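Putative ATP-grasp superfamily protein (Archaeoglobus fulgidus, PDB 3DF7) is of unknown function but probably binds ATP, and perhaps a metal ion, through an ATP-grasp fold. Local coordinates at residues Phe7-Cys12 with Tyr85-Lys90; Lys116-Glu121 with Pro240-Ile245; Ala198-Arg203 with Val254-Ala259. All coordinates share one frame; numbering follows the deposited sequence.

Contact 1 of 3, residues Phe7-Cys12 with Tyr85-Lys90; sequences FEFATC and YTLTKK
F7 sends its ring out with CG anti to the backbone N (chi1 174°), while L87 holds CG anti to its own carbonyl carbon (chi1 -68°), and these two torsions bring the leucine methyl CD1 up to the phenylalanine ring. F7 CE2 and L87 CD1 lie 3.9 Å apart, the methyl approaching the ring obliquely and the two side chains crossing at about a right angle. The same methyl reaches the ring of F9, again obliquely, with F9 CD1 4.3 Å from L87 CD1. One branch of one leucine thus touches both rings, and M63 of helix 63-67 also packs on L87. The contact is small and wholly apolar, with all three side chains buried.

Between the two phenylalanines, E8 points away from helix 83-92 and caps the start of helix 9-12. E8 OE1 accepts from T11 N at 2.7 Å, on the syn side but 32° out of the carboxylate plane, and from T11 OG1 nearly along the C-O axis. E8 OE2 takes A10 N at 2.9 Å, from above the carboxylate plane. Three bonds therefore fix the carboxylate at the N-cap. Strand 3-8 is bonded to strand 72-76 through F7 and L74, in the parallel sheet ordered 40-42, 3-8, 72-76, 96-97; a helix packed on such a sheet is consistent with the Rossmann-like pre-ATP-grasp domain of this superfamily.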
ATOM      1  N   PHE A   7       4.916  -1.795  12.825  1.00  7.88           N
ATOM      2  CA  PHE A   7       5.980  -2.554  12.178  1.00  7.92           C
ATOM      3  C   PHE A   7       5.921  -2.483  10.649  1.00  9.66           C
ATOM      4  O   PHE A   7       4.869  -2.703  10.052  1.00  9.32           O
ATOM      5  CB  PHE A   7       5.879  -4.021  12.617  1.00  8.89           C
ATOM      6  CG  PHE A   7       6.836  -4.948  11.911  1.00 10.01           C
ATOM      7  CD1 PHE A   7       8.053  -5.298  12.493  1.00  8.58           C
ATOM      8  CD2 PHE A   7       6.514  -5.479  10.661  1.00 11.33           C
ATOM      9  CE1 PHE A   7       8.931  -6.164  11.840  1.00 11.04           C
ATOM     10  CE2 PHE A   7       7.383  -6.342   9.997  1.00 11.57           C
ATOM     11  CZ  PHE A   7       8.597  -6.687  10.589  1.00 12.35           C
ATOM     12  N   GLU A   8       7.054  -2.172  10.025  1.00  9.14           N
ATOM     13  CA  GLU A   8       7.144  -2.140   8.562  1.00  9.96           C
ATOM     14  C   GLU A   8       8.351  -3.019   8.229  1.00  9.38           C
ATOM     15  O   GLU A   8       9.422  -2.869   8.825  1.00  9.70           O
ATOM     16  CB  GLU A   8       7.332  -0.712   8.044  1.00  8.85           C
ATOM     17  CG  GLU A   8       7.267  -0.597   6.523  1.00  9.41           C
ATOM     18  CD  GLU A   8       8.561  -1.010   5.855  1.00  8.41           C
ATOM     19  OE1 GLU A   8       9.627  -0.575   6.339  1.00 10.84           O
ATOM     20  OE2 GLU A   8       8.520  -1.753   4.847  1.00  9.59           O
ATOM     21  N   PHE A   9       8.174  -3.938   7.284  1.00  9.84           N
ATOM     22  CA  PHE A   9       9.221  -4.899   6.940  1.00  9.77           C
ATOM     23  C   PHE A   9      10.620  -4.388   6.595  1.00  9.44           C
ATOM     24  O   PHE A   9      11.601  -4.875   7.151  1.00  8.31           O
ATOM     25  CB  PHE A   9       8.737  -5.824   5.824  1.00  9.93           C
ATOM     26  CG  PHE A   9       9.548  -7.082   5.689  1.00 11.39           C
ATOM     27  CD1 PHE A   9       9.545  -8.039   6.706  1.00 11.61           C
ATOM     28  CD2 PHE A   9      10.320  -7.310   4.557  1.00  9.55           C
ATOM     29  CE1 PHE A   9      10.303  -9.207   6.598  1.00 11.80           C
ATOM     30  CE2 PHE A   9      11.083  -8.472   4.436  1.00 13.13           C
ATOM     31  CZ  PHE A   9      11.075  -9.423   5.460  1.00 12.16           C
ATOM     32  N   ALA A  10      10.730  -3.428   5.684  1.00  8.89           N
ATOM     33  CA  ALA A  10      12.048  -2.914   5.315  1.00  9.18           C
ATOM     34  C   ALA A  10      12.761  -2.200   6.462  1.00  9.90           C
ATOM     35  O   ALA A  10      13.978  -2.306   6.608  1.00 10.18           O
ATOM     36  CB  ALA A  10      11.932  -1.970   4.120  1.00  9.69           C
ATOM     37  N   THR A  11      11.997  -1.479   7.271  1.00  8.47           N
ATOM     38  CA  THR A  11      12.548  -0.711   8.382  1.00  7.30           C
ATOM     39  C   THR A  11      12.821  -1.519   9.651  1.00  6.89           C
ATOM     40  O   THR A  11      13.763  -1.221  10.393  1.00  7.13           O
ATOM     41  CB  THR A  11      11.592   0.459   8.743  1.00  7.33           C
ATOM     42  OG1 THR A  11      11.294   1.216   7.561  1.00  9.01           O
ATOM     43  CG2 THR A  11      12.226   1.383   9.783  1.00  7.13           C
ATOM     44  N   CYS A  12      12.023  -2.558   9.876  1.00  6.21           N
ATOM     45  CA  CYS A  12      12.136  -3.362  11.091  1.00  8.72           C
ATOM     46  C   CYS A  12      12.399  -4.856  10.915  1.00  9.76           C
ATOM     47  O   CYS A  12      12.710  -5.544  11.888  1.00 10.22           O
ATOM     48  CB  CYS A  12      10.845  -3.207  11.903  1.00  6.92           C
ATOM     49  SG  CYS A  12      10.100  -1.547  11.842  1.00  9.01           S
ATOM     50  N   TYR A  85       0.684 -11.677   4.898  1.00 10.06           N
ATOM     51  CA  TYR A  85      -0.290 -12.619   5.432  1.00 10.88           C
ATOM     52  C   TYR A  85       0.183 -13.280   6.730  1.00 11.56           C
ATOM     53  O   TYR A  85      -0.505 -13.214   7.755  1.00 11.10           O
ATOM     54  CB  TYR A  85      -0.588 -13.706   4.392  1.00 12.16           C
ATOM     55  CG  TYR A  85      -1.365 -14.878   4.950  1.00 12.67           C
ATOM     56  CD1 TYR A  85      -2.731 -14.778   5.207  1.00 13.42           C
ATOM     57  CD2 TYR A  85      -0.721 -16.076   5.262  1.00 13.81           C
ATOM     58  CE1 TYR A  85      -3.440 -15.841   5.768  1.00 14.49           C
ATOM     59  CE2 TYR A  85      -1.417 -17.142   5.823  1.00 14.60           C
ATOM     60  CZ  TYR A  85      -2.774 -17.018   6.073  1.00 15.48           C
ATOM     61  OH  TYR A  85      -3.464 -18.068   6.635  1.00 16.56           O
ATOM     62  N   THR A  86       1.357 -13.904   6.694  1.00 10.41           N
ATOM     63  CA  THR A  86       1.867 -14.596   7.874  1.00 10.84           C
ATOM     64  C   THR A  86       2.130 -13.674   9.059  1.00 10.74           C
ATOM     65  O   THR A  86       1.826 -14.025  10.202  1.00  9.27           O
ATOM     66  CB  THR A  86       3.147 -15.403   7.541  1.00 11.28           C
ATOM     67  OG1 THR A  86       4.205 -14.516   7.159  1.00 18.03           O
ATOM     68  CG2 THR A  86       2.868 -16.361   6.398  1.00  8.55           C
ATOM     69  N   LEU A  87       2.671 -12.489   8.791  1.00  9.94           N
ATOM     70  CA  LEU A  87       2.950 -11.545   9.863  1.00 10.79           C
ATOM     71  C   LEU A  87       1.656 -11.094  10.526  1.00 10.70           C
ATOM     72  O   LEU A  87       1.565 -11.027  11.755  1.00 10.37           O
ATOM     73  CB  LEU A  87       3.715 -10.335   9.322  1.00  9.79           C
ATOM     74  CG  LEU A  87       5.148 -10.615   8.860  1.00 11.18           C
ATOM     75  CD1 LEU A  87       5.713  -9.384   8.173  1.00 11.22           C
ATOM     76  CD2 LEU A  87       6.010 -11.005  10.054  1.00 11.98           C
ATOM     77  N   THR A  88       0.649 -10.799   9.712  1.00 10.95           N
ATOM     78  CA  THR A  88      -0.634 -10.351  10.239  1.00 12.77           C
ATOM     79  C   THR A  88      -1.335 -11.460  11.019  1.00 13.22           C
ATOM     80  O   THR A  88      -1.864 -11.227  12.108  1.00 15.61           O
ATOM     81  CB  THR A  88      -1.562  -9.871   9.109  1.00 11.39           C
ATOM     82  OG1 THR A  88      -0.910  -8.832   8.367  1.00 10.36           O
ATOM     83  CG2 THR A  88      -2.863  -9.328   9.689  1.00 12.19           C
ATOM     84  N   LYS A  89      -1.335 -12.664  10.461  1.00 14.40           N
ATOM     85  CA  LYS A  89      -1.976 -13.806  11.109  1.00 16.14           C
ATOM     86  C   LYS A  89      -1.366 -14.039  12.490  1.00 16.75           C
ATOM     87  O   LYS A  89      -2.066 -14.389  13.443  1.00 16.49           O
ATOM     88  CB  LYS A  89      -1.807 -15.055  10.242  1.00 17.80           C
ATOM     89  CG  LYS A  89      -2.587 -16.269  10.730  1.00 19.57           C
ATOM     90  CD  LYS A  89      -2.390 -17.445   9.788  1.00 24.86           C
ATOM     91  CE  LYS A  89      -3.141 -18.674  10.271  1.00 28.25           C
ATOM     92  NZ  LYS A  89      -2.882 -19.836   9.383  1.00 31.39           N
ATOM     93  N   LYS A  90      -0.057 -13.840  12.589  1.00 16.37           N
ATOM     94  CA  LYS A  90       0.662 -14.013  13.846  1.00 17.33           C
ATOM     95  C   LYS A  90       0.243 -12.935  14.841  1.00 16.55           C
ATOM     96  O   LYS A  90      -0.031 -13.223  16.006  1.00 15.68           O
ATOM     97  CB  LYS A  90       2.174 -13.936  13.598  1.00 19.29           C
ATOM     98  CG  LYS A  90       3.026 -13.972  14.861  1.00 23.51           C
ATOM     99  CD  LYS A  90       4.514 -13.941  14.529  1.00 26.04           C
ATOM    100  CE  LYS A  90       5.367 -13.944  15.787  1.00 27.47           C
ATOM    101  NZ  LYS A  90       6.819 -14.043  15.467  1.00 28.70           N
TER

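Contact 2 of 3, residues Lys116-Glu121 with Pro240-Ile245; sequences KKLRGE and PYVIEI
L118 of helix 111-118 faces strand 240-246, the closest alpha carbons being L118 CA and V242 CA at 8.7 Å, a separation that the side chains have to bridge. L118 does so with a single methyl. Its CG stands anti to the carbonyl carbon (chi1 -56°), and CD1 reaches two residues of the strand. V242 CG1 is 4.0 Å from L118 CD1, with the two side chains crossing at about a right angle. I245 CD1 lies 4.1 Å from the same L118 CD1, its side chain running obliquely to the leucine. V242 presents the branch that is anti to its own backbone N, whereas I245 uses the end of its longer arm.

V242 and I245 are three residues apart, yet both point toward the helix. The reason is a classic beta bulge: I243 and E244 both face D233 on the antiparallel neighbour 228-236, and the extra residue resets the alternation of the strand. The side chains of both bulge residues start away from the helix. Beyond the leucine the chain turns back, and E121 N donates to L118 O at 2.7 Å.

L114, on the same helix as L118, also touches I245, while A219 of helix 206-220 packs on V242 and C222 on L118. Nearby, K117 NZ is bonded to C222 O. The contact joins helix 111-118 to the edge strand of the large antiparallel sheet. All three touching residues are buried, and only carbon meets carbon between these two segments. The chemistry is therefore that of dispersion and exclusion of water, without directional bonds between the segments.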
ATOM      1  N   LYS A 116     -10.518 -14.304  -9.250  1.00  8.77           N
ATOM      2  CA  LYS A 116     -11.741 -15.096  -9.119  1.00 11.18           C
ATOM      3  C   LYS A 116     -12.716 -14.466  -8.131  1.00 11.69           C
ATOM      4  O   LYS A 116     -13.931 -14.587  -8.279  1.00 13.51           O
ATOM      5  CB  LYS A 116     -11.412 -16.528  -8.682  1.00 10.96           C
ATOM      6  CG  LYS A 116     -10.496 -17.261  -9.649  1.00 13.40           C
ATOM      7  CD  LYS A 116     -10.398 -18.754  -9.331  1.00 11.67           C
ATOM      8  CE  LYS A 116      -9.817 -19.009  -7.955  1.00 11.12           C
ATOM      9  NZ  LYS A 116      -9.708 -20.470  -7.671  1.00 10.09           N
ATOM     10  N   LYS A 117     -12.181 -13.784  -7.124  1.00 12.66           N
ATOM     11  CA  LYS A 117     -13.021 -13.148  -6.117  1.00 12.33           C
ATOM     12  C   LYS A 117     -13.759 -11.932  -6.679  1.00 12.25           C
ATOM     13  O   LYS A 117     -14.934 -11.723  -6.390  1.00 12.06           O
ATOM     14  CB  LYS A 117     -12.169 -12.711  -4.921  1.00 16.25           C
ATOM     15  CG  LYS A 117     -12.973 -12.296  -3.696  1.00 22.18           C
ATOM     16  CD  LYS A 117     -13.518 -13.516  -2.966  1.00 26.33           C
ATOM     17  CE  LYS A 117     -14.380 -13.125  -1.780  1.00 29.95           C
ATOM     18  NZ  LYS A 117     -15.643 -12.462  -2.204  1.00 31.63           N
ATOM     19  N   LEU A 118     -13.070 -11.149  -7.504  1.00 10.50           N
ATOM     20  CA  LEU A 118     -13.647  -9.929  -8.070  1.00  9.60           C
ATOM     21  C   LEU A 118     -14.382  -9.989  -9.412  1.00 11.05           C
ATOM     22  O   LEU A 118     -15.334  -9.232  -9.627  1.00 10.63           O
ATOM     23  CB  LEU A 118     -12.553  -8.867  -8.198  1.00  9.10           C
ATOM     24  CG  LEU A 118     -11.769  -8.480  -6.942  1.00 10.66           C
ATOM     25  CD1 LEU A 118     -10.672  -7.494  -7.317  1.00  9.49           C
ATOM     26  CD2 LEU A 118     -12.707  -7.880  -5.910  1.00 10.61           C
ATOM     27  N   ARG A 119     -13.952 -10.876 -10.306  1.00 12.64           N
ATOM     28  CA  ARG A 119     -14.516 -10.946 -11.658  1.00 13.93           C
ATOM     29  C   ARG A 119     -16.017 -10.780 -11.871  1.00 16.00           C
ATOM     30  O   ARG A 119     -16.429 -10.148 -12.846  1.00 16.93           O
ATOM     31  CB  ARG A 119     -14.044 -12.216 -12.375  1.00 13.98           C
ATOM     32  CG  ARG A 119     -14.445 -13.514 -11.729  1.00 13.78           C
ATOM     33  CD  ARG A 119     -13.995 -14.684 -12.587  1.00 15.55           C
ATOM     34  NE  ARG A 119     -14.137 -15.954 -11.887  1.00 14.90           N
ATOM     35  CZ  ARG A 119     -13.750 -17.125 -12.377  1.00 15.51           C
ATOM     36  NH1 ARG A 119     -13.193 -17.194 -13.578  1.00 15.75           N
ATOM     37  NH2 ARG A 119     -13.902 -18.222 -11.654  1.00 15.97           N
ATOM     38  N   GLY A 120     -16.840 -11.325 -10.986  1.00 16.03           N
ATOM     39  CA  GLY A 120     -18.273 -11.182 -11.178  1.00 18.57           C
ATOM     40  C   GLY A 120     -18.887 -10.028 -10.410  1.00 19.77           C
ATOM     41  O   GLY A 120     -20.104  -9.830 -10.440  1.00 22.23           O
ATOM     42  N   GLU A 121     -18.047  -9.241  -9.750  1.00 17.03           N
ATOM     43  CA  GLU A 121     -18.526  -8.131  -8.934  1.00 17.94           C
ATOM     44  C   GLU A 121     -18.044  -6.746  -9.351  1.00 16.17           C
ATOM     45  O   GLU A 121     -18.657  -5.740  -8.993  1.00 15.88           O
ATOM     46  CB  GLU A 121     -18.127  -8.387  -7.486  1.00 21.18           C
ATOM     47  CG  GLU A 121     -18.686  -9.680  -6.932  1.00 28.09           C
ATOM     48  CD  GLU A 121     -20.073  -9.505  -6.356  1.00 32.11           C
ATOM     49  OE1 GLU A 121     -20.866  -8.716  -6.921  1.00 34.73           O
ATOM     50  OE2 GLU A 121     -20.368 -10.159  -5.336  1.00 35.70           O
ATOM     51  N   PRO A 240     -13.264   2.266 -15.354  1.00 10.50           N
ATOM     52  CA  PRO A 240     -12.298   1.796 -14.358  1.00  9.55           C
ATOM     53  C   PRO A 240     -12.112   0.284 -14.393  1.00 10.16           C
ATOM     54  O   PRO A 240     -13.087  -0.466 -14.419  1.00  8.87           O
ATOM     55  CB  PRO A 240     -12.914   2.241 -13.029  1.00 10.09           C
ATOM     56  CG  PRO A 240     -13.756   3.426 -13.413  1.00 11.54           C
ATOM     57  CD  PRO A 240     -14.384   2.965 -14.705  1.00 10.13           C
ATOM     58  N   TYR A 241     -10.852  -0.142 -14.400  1.00  8.38           N
ATOM     59  CA  TYR A 241     -10.483  -1.551 -14.366  1.00  9.48           C
ATOM     60  C   TYR A 241      -9.684  -1.736 -13.073  1.00  8.61           C
ATOM     61  O   TYR A 241      -8.679  -1.050 -12.862  1.00  8.98           O
ATOM     62  CB  TYR A 241      -9.584  -1.918 -15.549  1.00  8.59           C
ATOM     63  CG  TYR A 241     -10.309  -2.270 -16.825  1.00 10.68           C
ATOM     64  CD1 TYR A 241     -10.461  -3.600 -17.217  1.00 11.30           C
ATOM     65  CD2 TYR A 241     -10.829  -1.276 -17.651  1.00 11.69           C
ATOM     66  CE1 TYR A 241     -11.109  -3.930 -18.402  1.00 11.62           C
ATOM     67  CE2 TYR A 241     -11.482  -1.596 -18.837  1.00 12.85           C
ATOM     68  CZ  TYR A 241     -11.616  -2.924 -19.206  1.00 12.60           C
ATOM     69  OH  TYR A 241     -12.251  -3.248 -20.378  1.00 15.26           O
ATOM     70  N   VAL A 242     -10.142  -2.638 -12.209  1.00  8.25           N
ATOM     71  CA  VAL A 242      -9.456  -2.908 -10.949  1.00  7.64           C
ATOM     72  C   VAL A 242      -8.336  -3.909 -11.205  1.00  7.00           C
ATOM     73  O   VAL A 242      -8.573  -5.031 -11.666  1.00  7.53           O
ATOM     74  CB  VAL A 242     -10.428  -3.471  -9.891  1.00  7.35           C
ATOM     75  CG1 VAL A 242      -9.670  -3.891  -8.645  1.00  6.16           C
ATOM     76  CG2 VAL A 242     -11.460  -2.413  -9.533  1.00  8.66           C
ATOM     77  N   ILE A 243      -7.115  -3.492 -10.892  1.00  7.51           N
ATOM     78  CA  ILE A 243      -5.926  -4.305 -11.115  1.00  8.52           C
ATOM     79  C   ILE A 243      -5.391  -5.009  -9.871  1.00  9.95           C
ATOM     80  O   ILE A 243      -4.939  -6.156  -9.936  1.00 10.72           O
ATOM     81  CB  ILE A 243      -4.776  -3.431 -11.667  1.00  9.07           C
ATOM     82  CG1 ILE A 243      -5.293  -2.531 -12.795  1.00 11.58           C
ATOM     83  CG2 ILE A 243      -3.635  -4.320 -12.157  1.00 13.72           C
ATOM     84  CD1 ILE A 243      -5.845  -3.287 -13.985  1.00 10.22           C
ATOM     85  N   GLU A 244      -5.433  -4.322  -8.736  1.00  8.99           N
ATOM     86  CA  GLU A 244      -4.882  -4.895  -7.521  1.00 13.83           C
ATOM     87  C   GLU A 244      -5.455  -4.252  -6.269  1.00 11.93           C
ATOM     88  O   GLU A 244      -5.937  -3.122  -6.303  1.00 11.25           O
ATOM     89  CB  GLU A 244      -3.356  -4.711  -7.559  1.00 16.56           C
ATOM     90  CG  GLU A 244      -2.597  -5.144  -6.324  1.00 26.23           C
ATOM     91  CD  GLU A 244      -1.092  -5.038  -6.515  1.00 29.96           C
ATOM     92  OE1 GLU A 244      -0.573  -5.630  -7.485  1.00 29.43           O
ATOM     93  OE2 GLU A 244      -0.428  -4.367  -5.695  1.00 33.71           O
ATOM     94  N   ILE A 245      -5.414  -4.990  -5.167  1.00 11.22           N
ATOM     95  CA  ILE A 245      -5.888  -4.479  -3.892  1.00 10.33           C
ATOM     96  C   ILE A 245      -4.785  -4.689  -2.869  1.00 11.62           C
ATOM     97  O   ILE A 245      -4.403  -5.823  -2.587  1.00  9.83           O
ATOM     98  CB  ILE A 245      -7.161  -5.203  -3.398  1.00 11.22           C
ATOM     99  CG1 ILE A 245      -8.343  -4.873  -4.314  1.00  9.06           C
ATOM    100  CG2 ILE A 245      -7.470  -4.775  -1.967  1.00  7.97           C
ATOM    101  CD1 ILE A 245      -9.646  -5.538  -3.889  1.00 11.33           C
TER

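Contact 3 of 3, residues Ala198-Arg203 with Val254-Ala259; sequences AVVPAR and VAFSRA
Helix-on-sheet packing in the ATP-grasp region brings the end of strand 194-200 against A255, F256 and A259 at helix 256-260, with V200 as the one strand residue that carries the contact. V200 points toward the helix and spreads its two methyls over different residues. V200 CG1, anti to the backbone N (chi1 -176°), lies 4.1 Å from A259 CB and 4.3 Å from F256 CE1. V200 CG2, anti to the carbonyl carbon, meets A255 CB at 4.1 Å.

A255 and A259 are one helical turn apart, linked by the backbone bond from A259 N to A255 O (2.8 Å), and their small side chains let the backbones come close: V200 CA and A259 CA are 6.7 Å apart. A259 CB also rests 3.7 Å from V200 O. F256 starts out pointing away from the strand, but chi1 of -70° carries its ring back, so that CE1 meets the V200 methyl obliquely. Just past the strand, the peptide bond before P201 is cis.

Y260, the next helix residue, packs on both V200 and P201. V200 is also touched by S184 and N186 of strand 180-191, and its backbone is bonded to Q279 of strand 279-285. On the helix side, A255 rests on V281 and A259 on Q279, so helix 256-260 lies over strands 194-200 and 279-285, which are antiparallel neighbours in the large sheet.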
ATOM      1  N   ALA A 198       4.088   9.079  -7.751  1.00  9.10           N
ATOM      2  CA  ALA A 198       2.652   9.278  -7.627  1.00  8.93           C
ATOM      3  C   ALA A 198       2.383  10.769  -7.504  1.00  8.61           C
ATOM      4  O   ALA A 198       3.257  11.540  -7.106  1.00 11.67           O
ATOM      5  CB  ALA A 198       2.110   8.541  -6.398  1.00  8.12           C
ATOM      6  N   VAL A 199       1.175  11.171  -7.877  1.00  8.36           N
ATOM      7  CA  VAL A 199       0.759  12.564  -7.791  1.00  5.83           C
ATOM      8  C   VAL A 199      -0.488  12.547  -6.914  1.00  7.55           C
ATOM      9  O   VAL A 199      -1.461  11.854  -7.220  1.00  8.90           O
ATOM     10  CB  VAL A 199       0.434  13.140  -9.184  1.00  6.37           C
ATOM     11  CG1 VAL A 199      -0.008  14.587  -9.062  1.00  5.70           C
ATOM     12  CG2 VAL A 199       1.662  13.042 -10.082  1.00  8.34           C
ATOM     13  N   VAL A 200      -0.439  13.290  -5.811  1.00  5.78           N
ATOM     14  CA  VAL A 200      -1.536  13.346  -4.846  1.00  6.53           C
ATOM     15  C   VAL A 200      -2.015  14.788  -4.634  1.00  7.40           C
ATOM     16  O   VAL A 200      -1.260  15.625  -4.144  1.00  7.17           O
ATOM     17  CB  VAL A 200      -1.066  12.786  -3.473  1.00  6.41           C
ATOM     18  CG1 VAL A 200      -2.220  12.758  -2.485  1.00  5.90           C
ATOM     19  CG2 VAL A 200      -0.469  11.392  -3.652  1.00  6.59           C
ATOM     20  N   PRO A 201      -3.276  15.095  -4.997  1.00  8.31           N
ATOM     21  CA  PRO A 201      -4.267  14.192  -5.592  1.00  7.84           C
ATOM     22  C   PRO A 201      -4.062  14.035  -7.098  1.00  8.21           C
ATOM     23  O   PRO A 201      -3.323  14.800  -7.718  1.00  7.26           O
ATOM     24  CB  PRO A 201      -5.590  14.868  -5.255  1.00 10.12           C
ATOM     25  CG  PRO A 201      -5.236  16.316  -5.386  1.00 10.75           C
ATOM     26  CD  PRO A 201      -3.891  16.396  -4.673  1.00  8.59           C
ATOM     27  N   ALA A 202      -4.729  13.046  -7.679  1.00  6.93           N
ATOM     28  CA  ALA A 202      -4.606  12.773  -9.104  1.00  8.37           C
ATOM     29  C   ALA A 202      -5.055  13.946  -9.967  1.00 10.05           C
ATOM     30  O   ALA A 202      -5.971  14.689  -9.610  1.00  9.83           O
ATOM     31  CB  ALA A 202      -5.415  11.528  -9.466  1.00  9.08           C
ATOM     32  N   ARG A 203      -4.395  14.101 -11.109  1.00  9.29           N
ATOM     33  CA  ARG A 203      -4.730  15.158 -12.050  1.00  9.98           C
ATOM     34  C   ARG A 203      -5.750  14.565 -13.019  1.00 11.94           C
ATOM     35  O   ARG A 203      -5.428  14.238 -14.159  1.00 11.38           O
ATOM     36  CB  ARG A 203      -3.465  15.619 -12.790  1.00 12.04           C
ATOM     37  CG  ARG A 203      -2.417  16.217 -11.851  1.00 11.27           C
ATOM     38  CD  ARG A 203      -1.066  16.424 -12.530  1.00 12.91           C
ATOM     39  NE  ARG A 203      -0.445  15.152 -12.894  1.00 11.91           N
ATOM     40  CZ  ARG A 203       0.763  15.041 -13.444  1.00 13.48           C
ATOM     41  NH1 ARG A 203       1.483  16.128 -13.694  1.00 12.07           N
ATOM     42  NH2 ARG A 203       1.249  13.844 -13.742  1.00 12.93           N
ATOM     43  N   VAL A 254       2.501   8.734   2.199  1.00  6.88           N
ATOM     44  CA  VAL A 254       3.540   9.628   2.696  1.00  8.40           C
ATOM     45  C   VAL A 254       3.281  11.088   2.329  1.00  7.84           C
ATOM     46  O   VAL A 254       3.757  11.992   3.006  1.00  7.73           O
ATOM     47  CB  VAL A 254       4.946   9.221   2.176  1.00  7.49           C
ATOM     48  CG1 VAL A 254       5.214   7.756   2.510  1.00  5.86           C
ATOM     49  CG2 VAL A 254       5.057   9.464   0.678  1.00  8.83           C
ATOM     50  N   ALA A 255       2.520  11.318   1.265  1.00  8.35           N
ATOM     51  CA  ALA A 255       2.233  12.685   0.830  1.00  9.34           C
ATOM     52  C   ALA A 255       1.037  13.342   1.519  1.00  9.74           C
ATOM     53  O   ALA A 255       0.824  14.546   1.372  1.00  8.58           O
ATOM     54  CB  ALA A 255       2.021  12.704  -0.682  1.00  8.21           C
ATOM     55  N   PHE A 256       0.268  12.574   2.284  1.00 10.58           N
ATOM     56  CA  PHE A 256      -0.923  13.127   2.925  1.00 10.54           C
ATOM     57  C   PHE A 256      -0.740  14.384   3.784  1.00 11.66           C
ATOM     58  O   PHE A 256      -1.510  15.335   3.646  1.00  9.98           O
ATOM     59  CB  PHE A 256      -1.636  12.030   3.725  1.00  9.39           C
ATOM     60  CG  PHE A 256      -2.303  10.974   2.863  1.00  9.44           C
ATOM     61  CD1 PHE A 256      -2.131  10.956   1.481  1.00  7.52           C
ATOM     62  CD2 PHE A 256      -3.106   9.995   3.445  1.00  7.64           C
ATOM     63  CE1 PHE A 256      -2.750   9.978   0.691  1.00  7.71           C
ATOM     64  CE2 PHE A 256      -3.728   9.016   2.667  1.00  8.98           C
ATOM     65  CZ  PHE A 256      -3.549   9.009   1.285  1.00  8.25           C
ATOM     66  N   SER A 257       0.264  14.408   4.659  1.00 11.29           N
ATOM     67  CA  SER A 257       0.472  15.586   5.503  1.00 11.51           C
ATOM     68  C   SER A 257       0.664  16.865   4.699  1.00 11.06           C
ATOM     69  O   SER A 257       0.023  17.877   4.975  1.00  9.65           O
ATOM     70  CB  SER A 257       1.673  15.387   6.431  1.00 15.06           C
ATOM     71  OG  SER A 257       1.360  14.464   7.460  1.00 19.71           O
ATOM     72  N   ARG A 258       1.545  16.819   3.706  1.00 10.10           N
ATOM     73  CA  ARG A 258       1.796  17.984   2.870  1.00  9.81           C
ATOM     74  C   ARG A 258       0.619  18.283   1.949  1.00 10.83           C
ATOM     75  O   ARG A 258       0.183  19.427   1.845  1.00  9.60           O
ATOM     76  CB  ARG A 258       3.073  17.782   2.042  1.00 10.05           C
ATOM     77  CG  ARG A 258       4.360  17.937   2.849  1.00 10.63           C
ATOM     78  CD  ARG A 258       5.575  17.436   2.078  1.00 11.19           C
ATOM     79  NE  ARG A 258       5.780  18.160   0.827  1.00 11.71           N
ATOM     80  CZ  ARG A 258       6.633  19.167   0.669  1.00 15.06           C
ATOM     81  NH1 ARG A 258       7.381  19.580   1.687  1.00 16.80           N
ATOM     82  NH2 ARG A 258       6.736  19.765  -0.510  1.00 12.23           N
ATOM     83  N   ALA A 259       0.095  17.256   1.290  1.00  9.47           N
ATOM     84  CA  ALA A 259      -1.022  17.449   0.375  1.00 10.30           C
ATOM     85  C   ALA A 259      -2.348  17.850   1.020  1.00 10.94           C
ATOM     86  O   ALA A 259      -3.056  18.709   0.495  1.00 10.91           O
ATOM     87  CB  ALA A 259      -1.231  16.190  -0.457  1.00  9.13           C
TER

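In the fold
The three contacts are buried, and their centres are spaced about 25 Å from one another, with no direct touch between any two. Contact 1 closes first along the chain and belongs to the parallel sheet near the N-terminus. Contacts 2 and 3 follow and alternate, so that 198-203 falls between the two segments of contact 2. Both reach the eight-stranded antiparallel sheet: contact 2 at its edge strand 240-246, contact 3 at the inner strand 194-200, and helix 256-260 comes directly after that edge strand. Contacts 1 and 3 lie on opposite sides of the chain's centre. Separate apolar contacts thus pack helices onto two of its sheets, the parallel one and the large antiparallel one.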